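Local coordinates for protein peptidase S15/CocE/NonD (Thaumarchaeota archaeon SCGC AB-539-E09, PDB 4PF1) that acts as an aminopeptidase, probably a serine hydrolase of the S15 family that trims peptides from their amino ends, at residues Leu64-Tyr69 with Gly164-Met169; Met118-Thr123 with Thr129-Ser134. All blocks are in the same frame, centred on the assembly; numbering follows the deposited sequence.

In the fold
Both contacts belong to the catalytic alpha/beta hydrolase part of the chain and sit about 12 Å apart, centre to centre, with contact 2 nested inside the loop that contact 1 closes. Contact 1 is the more interior: strand 60-67 of the central sheet meets helix 162-169 through one arginine, one threonine and bridging waters. Contact 2 buries more surface but reaches outward, from the start of helix 133-147 to exposed residues such as T123 and G130, and relies on a lysine, an aspartate cap and threonine hydroxyls. They join directly: Y165 OH lies near both N119 O and K120 O, R66 bonds to H133, and M169 packs on H133.

Contact 1 (Leu64-Tyr69 with Gly164-Met169); sequences LTRTPY and GYTTLM
R66 and T166 carry this contact, meeting mainly through the hydroxyl of the threonine and the backbone of the arginine. T166 OG1 lies 2.8 Å from R66 O, close enough to donate to it, although E163 O, about a turn earlier in the helix, is also within reach of its one proton. The hydroxyl stands between its own backbone N and carbonyl carbon (chi1 62°), which aims it at the strand while the methyl CG2 rests against R66 O at 3.6 Å. A water 2.7 Å away also donates to T166 OG1 and accepts from R66 N, so the hydroxyl lies against R66 O and reaches R66 N through the water. Strand 60-67 runs parallel to strand 154-160 in the central sheet, and the turn leading from the latter into helix 162-169 is where an alpha/beta hydrolase has its nucleophile elbow; threonine is compact enough for that helix to lie close on the sheet. CB of R66 packs 3.9 Å from T166 CB, and beyond it the chain bends at chi3 (64°). This carries the guanidinium to Q104 OE1, which binds NE, and to H133 ND1, which binds NH2. A further water, 2.9 Å from R66 NH2, donates to T166 O, tying the long polar arm of the arginine back to the helix.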
loop_
_atom_site.group_PDB
_atom_site.type_symbol
_atom_site.label_atom_id
_atom_site.label_comp_id
_atom_site.label_asym_id
_atom_site.label_seq_id
_atom_site.Cartn_x
_atom_site.Cartn_y
_atom_site.Cartn_z
ATOM N N LEU A 64 -12.723 36.236 5.387
ATOM C CA LEU A 64 -12.991 35.891 6.784
ATOM C C LEU A 64 -13.661 34.523 6.954
ATOM O O LEU A 64 -14.613 34.198 6.248
ATOM C CB LEU A 64 -13.877 36.997 7.428
ATOM C CG LEU A 64 -14.433 36.752 8.855
ATOM C CD1 LEU A 64 -13.320 36.724 9.898
ATOM C CD2 LEU A 64 -15.463 37.795 9.224
ATOM N N THR A 65 -13.184 33.754 7.946
ATOM C CA THR A 65 -13.758 32.467 8.325
ATOM C C THR A 65 -13.885 32.437 9.853
ATOM O O THR A 65 -12.915 32.704 10.557
ATOM C CB THR A 65 -12.933 31.301 7.761
ATOM O OG1 THR A 65 -12.760 31.488 6.351
ATOM C CG2 THR A 65 -13.589 29.944 8.023
ATOM N N ARG A 66 -15.096 32.164 10.352
ATOM C CA ARG A 66 -15.388 32.128 11.787
ATOM C C ARG A 66 -15.611 30.672 12.188
ATOM O O ARG A 66 -16.500 30.011 11.647
ATOM C CB ARG A 66 -16.589 33.036 12.109
ATOM C CG ARG A 66 -16.406 34.464 11.548
ATOM C CD ARG A 66 -17.439 35.461 12.034
ATOM N NE ARG A 66 -17.346 35.674 13.477
ATOM C CZ ARG A 66 -18.218 35.199 14.359
ATOM N NH1 ARG A 66 -18.040 35.405 15.652
ATOM N NH2 ARG A 66 -19.275 34.507 13.949
ATOM N N THR A 67 -14.735 30.146 13.067
ATOM C CA THR A 67 -14.677 28.718 13.375
ATOM C C THR A 67 -14.763 28.339 14.871
ATOM O O THR A 67 -14.113 28.968 15.707
ATOM C CB THR A 67 -13.341 28.143 12.792
ATOM O OG1 THR A 67 -13.261 26.736 13.020
ATOM C CG2 THR A 67 -12.084 28.834 13.353
ATOM N N PRO A 68 -15.418 27.192 15.193
ATOM C CA PRO A 68 -15.340 26.665 16.563
ATOM C C PRO A 68 -14.240 25.579 16.657
ATOM O O PRO A 68 -14.241 24.787 17.602
ATOM C CB PRO A 68 -16.725 26.056 16.754
ATOM C CG PRO A 68 -17.067 25.514 15.356
ATOM C CD PRO A 68 -16.244 26.304 14.340
ATOM N N TYR A 69 -13.329 25.510 15.641
ATOM C CA TYR A 69 -12.318 24.449 15.540
ATOM C C TYR A 69 -10.865 24.946 15.632
ATOM O O TYR A 69 -9.993 24.405 14.941
ATOM C CB TYR A 69 -12.510 23.633 14.239
ATOM C CG TYR A 69 -13.916 23.105 14.044
ATOM C CD1 TYR A 69 -14.503 22.261 14.983
ATOM C CD2 TYR A 69 -14.649 23.421 12.903
ATOM C CE1 TYR A 69 -15.799 21.781 14.814
ATOM C CE2 TYR A 69 -15.948 22.950 12.725
ATOM C CZ TYR A 69 -16.517 22.124 13.681
ATOM O OH TYR A 69 -17.795 21.650 13.512
ATOM N N GLY A 164 -19.563 27.221 7.472
ATOM C CA GLY A 164 -20.547 27.561 6.452
ATOM C C GLY A 164 -21.769 28.187 7.089
ATOM O O GLY A 164 -22.353 29.119 6.536
ATOM N N TYR A 165 -22.144 27.684 8.284
ATOM C CA TYR A 165 -23.246 28.209 9.095
ATOM C C TYR A 165 -22.911 29.637 9.542
ATOM O O TYR A 165 -23.765 30.515 9.450
ATOM C CB TYR A 165 -23.514 27.286 10.311
ATOM C CG TYR A 165 -24.374 27.898 11.397
ATOM C CD1 TYR A 165 -25.762 27.835 11.334
ATOM C CD2 TYR A 165 -23.799 28.499 12.515
ATOM C CE1 TYR A 165 -26.559 28.390 12.334
ATOM C CE2 TYR A 165 -24.587 29.074 13.513
ATOM C CZ TYR A 165 -25.967 29.004 13.424
ATOM O OH TYR A 165 -26.756 29.535 14.415
ATOM N N THR A 166 -21.656 29.872 9.997
ATOM C CA THR A 166 -21.224 31.207 10.434
ATOM C C THR A 166 -21.164 32.162 9.238
ATOM O O THR A 166 -21.475 33.336 9.399
ATOM C CB THR A 166 -19.894 31.162 11.196
ATOM O OG1 THR A 166 -18.871 30.658 10.346
ATOM C CG2 THR A 166 -19.977 30.344 12.480
ATOM N N THR A 167 -20.818 31.640 8.029
ATOM C CA THR A 167 -20.781 32.406 6.774
ATOM C C THR A 167 -22.199 32.926 6.448
ATOM O O THR A 167 -22.354 34.088 6.067
ATOM C CB THR A 167 -20.197 31.529 5.638
ATOM O OG1 THR A 167 -18.815 31.277 5.898
ATOM C CG2 THR A 167 -20.349 32.161 4.257
ATOM N N LEU A 168 -23.227 32.068 6.624
ATOM C CA LEU A 168 -24.626 32.441 6.396
ATOM C C LEU A 168 -25.074 33.529 7.375
ATOM O O LEU A 168 -25.836 34.422 6.995
ATOM C CB LEU A 168 -25.552 31.220 6.524
ATOM C CG LEU A 168 -25.405 30.118 5.475
ATOM C CD1 LEU A 168 -26.176 28.885 5.892
ATOM C CD2 LEU A 168 -25.863 30.593 4.093
ATOM N N MET A 169 -24.583 33.463 8.632
ATOM C CA MET A 169 -24.925 34.436 9.674
ATOM C C MET A 169 -24.329 35.831 9.381
ATOM O O MET A 169 -24.833 36.822 9.904
ATOM C CB MET A 169 -24.483 33.935 11.056
ATOM C CG MET A 169 -25.391 32.849 11.626
ATOM S SD MET A 169 -27.032 33.477 12.071
ATOM C CE MET A 169 -27.756 32.039 12.717
HETATM O O HOH W 1 -20.881 34.774 11.512
HETATM O O HOH W 2 -17.343 32.037 8.578
#

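Contact 2 (Met118-Thr123 with Thr129-Ser134); sequences MNKPLT and TGTDHS
K120 NZ is gripped by three oxygens of the opposing segment: it donates to T129 OG1 and to T131 O, each 3.0 Å away, and more weakly to T131 OG1. The lysine gets there fully extended, CG lying opposite the backbone N (chi1 -162°), and meets T129 tip to tip. It approaches T131 O from above the carbonyl plane, 65° out of it, and so misses the lone pairs. T129 OG1 is also hydrogen-bonded to N127 OD1, while N127 ND2 is a second donor to T131 O. A methionine in place of K120 would probably leave T129 OG1 and T131 O without their shared donor and let the turn around G130 shift.

D132 works on two fronts. OD2 turns its anti lone pair to T123 N, 2.8 Å away in a nearly straight bond (162°), while T123 CG2 packs beside it. OD1 accepts from S134 OG at 2.5 Å, on the syn side but somewhat out of the carboxylate plane. D132 is the N-cap of helix 133-147, and OD1 takes a weak capping bond from S134 N. CD2 of L122 touches D132 OD2 and S134 OG, and L122 also packs on M169.

At H133, K120 O lies near the ring plane, 3.4 Å from CD2. One water links H133 NE2 to K120 N and another links H133 N to K120 O, while ND1 is bonded to R66 NH2. The ammonium of K120 meets neutral oxygens and the D132 carboxylate meets N-H groups and a hydroxyl, so hydrogen bonds join the segments and no salt bridge runs between them.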
loop_
_atom_site.group_PDB
_atom_site.type_symbol
_atom_site.label_atom_id
_atom_site.label_comp_id
_atom_site.label_asym_id
_atom_site.label_seq_id
_atom_site.Cartn_x
_atom_site.Cartn_y
_atom_site.Cartn_z
ATOM N N MET A 118 -24.084 25.940 21.110
ATOM C CA MET A 118 -23.982 25.164 19.863
ATOM C C MET A 118 -24.813 25.825 18.763
ATOM O O MET A 118 -26.018 25.981 18.933
ATOM C CB MET A 118 -24.449 23.708 20.099
ATOM C CG MET A 118 -24.471 22.841 18.833
ATOM S SD MET A 118 -22.837 22.332 18.260
ATOM C CE MET A 118 -22.350 21.203 19.590
ATOM N N ASN A 119 -24.155 26.248 17.655
ATOM C CA ASN A 119 -24.796 26.932 16.519
ATOM C C ASN A 119 -25.713 28.049 17.028
ATOM O O ASN A 119 -26.907 28.064 16.706
ATOM C CB ASN A 119 -25.582 25.938 15.638
ATOM C CG ASN A 119 -24.741 24.860 15.020
ATOM O OD1 ASN A 119 -24.781 23.702 15.443
ATOM N ND2 ASN A 119 -23.997 25.203 13.972
ATOM N N LYS A 120 -25.164 28.940 17.889
ATOM C CA LYS A 120 -25.902 30.027 18.537
ATOM C C LYS A 120 -26.860 30.712 17.550
ATOM O O LYS A 120 -26.414 31.229 16.521
ATOM C CB LYS A 120 -24.937 31.051 19.157
ATOM C CG LYS A 120 -25.593 31.942 20.199
ATOM C CD LYS A 120 -24.671 33.046 20.634
ATOM C CE LYS A 120 -25.249 33.824 21.785
ATOM N NZ LYS A 120 -24.355 34.938 22.201
ATOM N N PRO A 121 -28.189 30.644 17.803
ATOM C CA PRO A 121 -29.139 31.269 16.870
ATOM C C PRO A 121 -29.207 32.785 17.047
ATOM O O PRO A 121 -28.594 33.325 17.970
ATOM C CB PRO A 121 -30.469 30.601 17.227
ATOM C CG PRO A 121 -30.342 30.248 18.668
ATOM C CD PRO A 121 -28.881 30.038 18.964
ATOM N N LEU A 122 -29.971 33.469 16.172
ATOM C CA LEU A 122 -30.178 34.915 16.245
ATOM C C LEU A 122 -30.883 35.304 17.537
ATOM O O LEU A 122 -31.662 34.506 18.069
ATOM C CB LEU A 122 -31.027 35.403 15.055
ATOM C CG LEU A 122 -30.382 35.458 13.670
ATOM C CD1 LEU A 122 -31.354 36.028 12.676
ATOM C CD2 LEU A 122 -29.109 36.311 13.666
ATOM N N THR A 123 -30.661 36.551 18.013
ATOM C CA THR A 123 -31.327 37.072 19.213
ATOM C C THR A 123 -32.843 36.949 19.042
ATOM O O THR A 123 -33.372 37.249 17.968
ATOM C CB THR A 123 -30.903 38.527 19.517
ATOM O OG1 THR A 123 -31.203 39.361 18.398
ATOM C CG2 THR A 123 -29.430 38.647 19.885
ATOM N N THR A 129 -29.170 36.574 25.137
ATOM C CA THR A 129 -27.865 37.083 25.583
ATOM C C THR A 129 -27.626 38.526 25.123
ATOM O O THR A 129 -26.866 39.254 25.762
ATOM C CB THR A 129 -26.722 36.164 25.117
ATOM O OG1 THR A 129 -26.577 36.253 23.698
ATOM C CG2 THR A 129 -26.918 34.709 25.551
ATOM N N GLY A 130 -28.267 38.918 24.022
ATOM C CA GLY A 130 -28.120 40.249 23.444
ATOM C C GLY A 130 -27.242 40.269 22.207
ATOM O O GLY A 130 -27.324 41.201 21.404
ATOM N N THR A 131 -26.391 39.236 22.045
ATOM C CA THR A 131 -25.487 39.101 20.894
ATOM C C THR A 131 -25.714 37.771 20.176
ATOM O O THR A 131 -26.257 36.833 20.761
ATOM C CB THR A 131 -24.006 39.216 21.330
ATOM O OG1 THR A 131 -23.682 38.139 22.213
ATOM C CG2 THR A 131 -23.670 40.570 21.969
ATOM N N ASP A 132 -25.292 37.695 18.907
ATOM C CA ASP A 132 -25.345 36.479 18.097
ATOM C C ASP A 132 -24.194 36.504 17.086
ATOM O O ASP A 132 -23.381 37.435 17.116
ATOM C CB ASP A 132 -26.724 36.293 17.418
ATOM C CG ASP A 132 -27.245 37.482 16.634
ATOM O OD1 ASP A 132 -26.495 38.010 15.793
ATOM O OD2 ASP A 132 -28.433 37.825 16.800
ATOM N N HIS A 133 -24.100 35.484 16.212
ATOM C CA HIS A 133 -23.017 35.404 15.225
ATOM C C HIS A 133 -23.021 36.594 14.260
ATOM O O HIS A 133 -21.948 37.031 13.861
ATOM C CB HIS A 133 -23.071 34.090 14.442
ATOM C CG HIS A 133 -22.535 32.917 15.202
ATOM N ND1 HIS A 133 -21.175 32.714 15.349
ATOM C CD2 HIS A 133 -23.197 31.910 15.817
ATOM C CE1 HIS A 133 -21.053 31.600 16.052
ATOM N NE2 HIS A 133 -22.243 31.079 16.353
ATOM N N SER A 134 -24.212 37.138 13.913
ATOM C CA SER A 134 -24.320 38.280 12.999
ATOM C C SER A 134 -23.826 39.591 13.642
ATOM O O SER A 134 -23.188 40.389 12.956
ATOM C CB SER A 134 -25.749 38.444 12.483
ATOM O OG SER A 134 -26.634 38.943 13.469
HETATM O O HOH W 3 -21.991 29.053 18.235
HETATM O O HOH W 4 -26.303 33.708 15.427
#